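Local coordinates for aminotransferase class I and II (Streptococcus suis 89/1591, PDB 3OP7), which probably catalyses transfer of amino groups between amino acids and 2-oxo acids, using pyridoxal phosphate bound as a Schiff base to an active-site lysine, at residues 105-110 with 126-131. Sequence-based numbering, arbitrary orientation.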
loop_
_atom_site.group_PDB
_atom_site.type_symbol
_atom_site.label_atom_id
_atom_site.label_comp_id
_atom_site.label_asym_id
_atom_site.label_seq_id
_atom_site.Cartn_x
_atom_site.Cartn_y
_atom_site.Cartn_z
ATOM N N GLY A 105 18.322 -14.547 6.034
ATOM C CA GLY A 105 18.760 -15.792 6.661
ATOM C C GLY A 105 17.667 -16.593 7.372
ATOM O O GLY A 105 17.871 -17.786 7.652
ATOM N N ASP A 106 16.538 -15.947 7.678
ATOM C CA ASP A 106 15.395 -16.644 8.251
ATOM C C ASP A 106 14.946 -17.786 7.351
ATOM O O ASP A 106 14.857 -17.648 6.141
ATOM C CB ASP A 106 14.217 -15.680 8.448
ATOM C CG ASP A 106 14.319 -14.842 9.692
ATOM O OD1 ASP A 106 15.287 -14.997 10.456
ATOM O OD2 ASP A 106 13.434 -13.969 9.881
ATOM N N HIS A 107 14.561 -18.909 7.954
ATOM C CA HIS A 107 13.970 -19.986 7.214
ATOM C C HIS A 107 12.444 -19.826 7.241
ATOM O O HIS A 107 11.845 -19.663 8.315
ATOM C CB HIS A 107 14.357 -21.346 7.850
ATOM C CG HIS A 107 13.813 -22.523 7.115
ATOM N ND1 HIS A 107 13.018 -23.487 7.712
ATOM C CD2 HIS A 107 13.955 -22.900 5.818
ATOM C CE1 HIS A 107 12.695 -24.398 6.802
ATOM N NE2 HIS A 107 13.252 -24.059 5.646
ATOM N N VAL A 108 11.821 -19.926 6.071
ATOM C CA VAL A 108 10.368 -19.768 5.924
ATOM C C VAL A 108 9.889 -20.884 5.029
ATOM O O VAL A 108 10.560 -21.216 4.056
ATOM C CB VAL A 108 10.041 -18.382 5.264
ATOM C CG1 VAL A 108 8.553 -18.280 4.836
ATOM C CG2 VAL A 108 10.465 -17.233 6.184
ATOM N N ILE A 109 8.742 -21.480 5.361
ATOM C CA ILE A 109 8.114 -22.494 4.544
ATOM C C ILE A 109 6.782 -21.966 4.041
ATOM O O ILE A 109 6.007 -21.433 4.830
ATOM C CB ILE A 109 7.866 -23.763 5.362
ATOM C CG1 ILE A 109 9.187 -24.303 5.911
ATOM C CG2 ILE A 109 7.102 -24.849 4.539
ATOM C CD1 ILE A 109 9.008 -25.497 6.887
ATOM N N SER A 110 6.555 -22.070 2.726
ATOM C CA SER A 110 5.330 -21.580 2.113
ATOM C C SER A 110 4.620 -22.657 1.396
ATOM O O SER A 110 5.250 -23.432 0.661
ATOM C CB SER A 110 5.622 -20.464 1.124
ATOM O OG SER A 110 4.407 -20.017 0.512
ATOM N N GLY A 126 15.737 -11.905 1.704
ATOM C CA GLY A 126 16.896 -12.699 2.062
ATOM C C GLY A 126 16.571 -13.971 2.856
ATOM O O GLY A 126 17.503 -14.638 3.346
ATOM N N ALA A 127 15.284 -14.337 2.957
ATOM C CA ALA A 127 14.897 -15.582 3.627
ATOM C C ALA A 127 15.242 -16.807 2.781
ATOM O O ALA A 127 15.231 -16.784 1.550
ATOM C CB ALA A 127 13.352 -15.605 3.952
ATOM N N GLU A 128 15.495 -17.900 3.466
ATOM C CA GLU A 128 15.612 -19.174 2.802
ATOM C C GLU A 128 14.225 -19.805 2.796
ATOM O O GLU A 128 13.696 -20.124 3.858
ATOM C CB GLU A 128 16.611 -20.051 3.560
ATOM C CG GLU A 128 16.842 -21.309 2.827
ATOM C CD GLU A 128 17.916 -22.214 3.441
ATOM O OE1 GLU A 128 18.622 -21.838 4.411
ATOM O OE2 GLU A 128 18.016 -23.337 2.921
ATOM N N VAL A 129 13.638 -19.994 1.619
ATOM C CA VAL A 129 12.236 -20.383 1.499
ATOM C C VAL A 129 12.096 -21.776 0.927
ATOM O O VAL A 129 12.567 -22.038 -0.168
ATOM C CB VAL A 129 11.457 -19.408 0.596
ATOM C CG1 VAL A 129 9.964 -19.866 0.445
ATOM C CG2 VAL A 129 11.560 -17.990 1.151
ATOM N N ASP A 130 11.508 -22.671 1.704
ATOM C CA ASP A 130 11.160 -23.997 1.243
ATOM C C ASP A 130 9.681 -24.039 0.834
ATOM O O ASP A 130 8.835 -23.351 1.422
ATOM C CB ASP A 130 11.418 -25.010 2.374
ATOM C CG ASP A 130 12.843 -25.556 2.388
ATOM O OD1 ASP A 130 13.366 -25.905 1.296
ATOM O OD2 ASP A 130 13.440 -25.656 3.492
ATOM N N LEU A 131 9.378 -24.855 -0.163
ATOM C CA LEU A 131 8.044 -24.953 -0.723
ATOM C C LEU A 131 7.340 -26.205 -0.262
ATOM O O LEU A 131 7.831 -27.336 -0.408
ATOM C CB LEU A 131 8.117 -24.888 -2.234
ATOM C CG LEU A 131 8.790 -23.610 -2.789
ATOM C CD1 LEU A 131 8.818 -23.702 -4.340
ATOM C CD2 LEU A 131 8.165 -22.307 -2.348
#
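H107 and D130 join the two neighbouring parallel strands of a beta-alpha-beta unit by a side-chain hydrogen bond on one face of the sheet. H107 NE2 gives its N-H to D130 OD2 at 2.7 Å; OD2 lies at the edge of the imidazole, 10° out of its plane, while the carboxylate itself is turned 77° to the ring. OD2 is met on its anti side. With CG anti to the backbone N (chi1 -178°), the ring reaches past E128 to the next residue of the partner strand on that face. T155 OG1 hydrogen-bonds to the other ring nitrogen, ND1, so both ring nitrogens are engaged and the ring's flip is fixed. R152 forms a salt bridge with E128 and a weak, long ion pair with D130; the nearby positive charge would tend to favour the ionised form of both carboxylates.

Beneath these side chains the backbones form a regular parallel ladder: E128 N bonds to D106 O, V108 N to E128 O at 2.9 Å, D130 N to V108 O, and S110 N to D130 O. Helix 117-124 makes the crossover between these strands of the large mixed sheet of the PLP-dependent aminotransferase fold; the helix ends in a Schellman motif at G126, whose O accepts a nearly straight bond from G105 N (2.8 Å), the donor standing well above the carbonyl plane.

On the opposite face V108 CG2 touches A127 CB at 4.0 Å, and V108 CB lies 4.4 Å from V129 CG2. P122 of the crossover helix packs on A127 and V129, while I102 touches both V108 and A127.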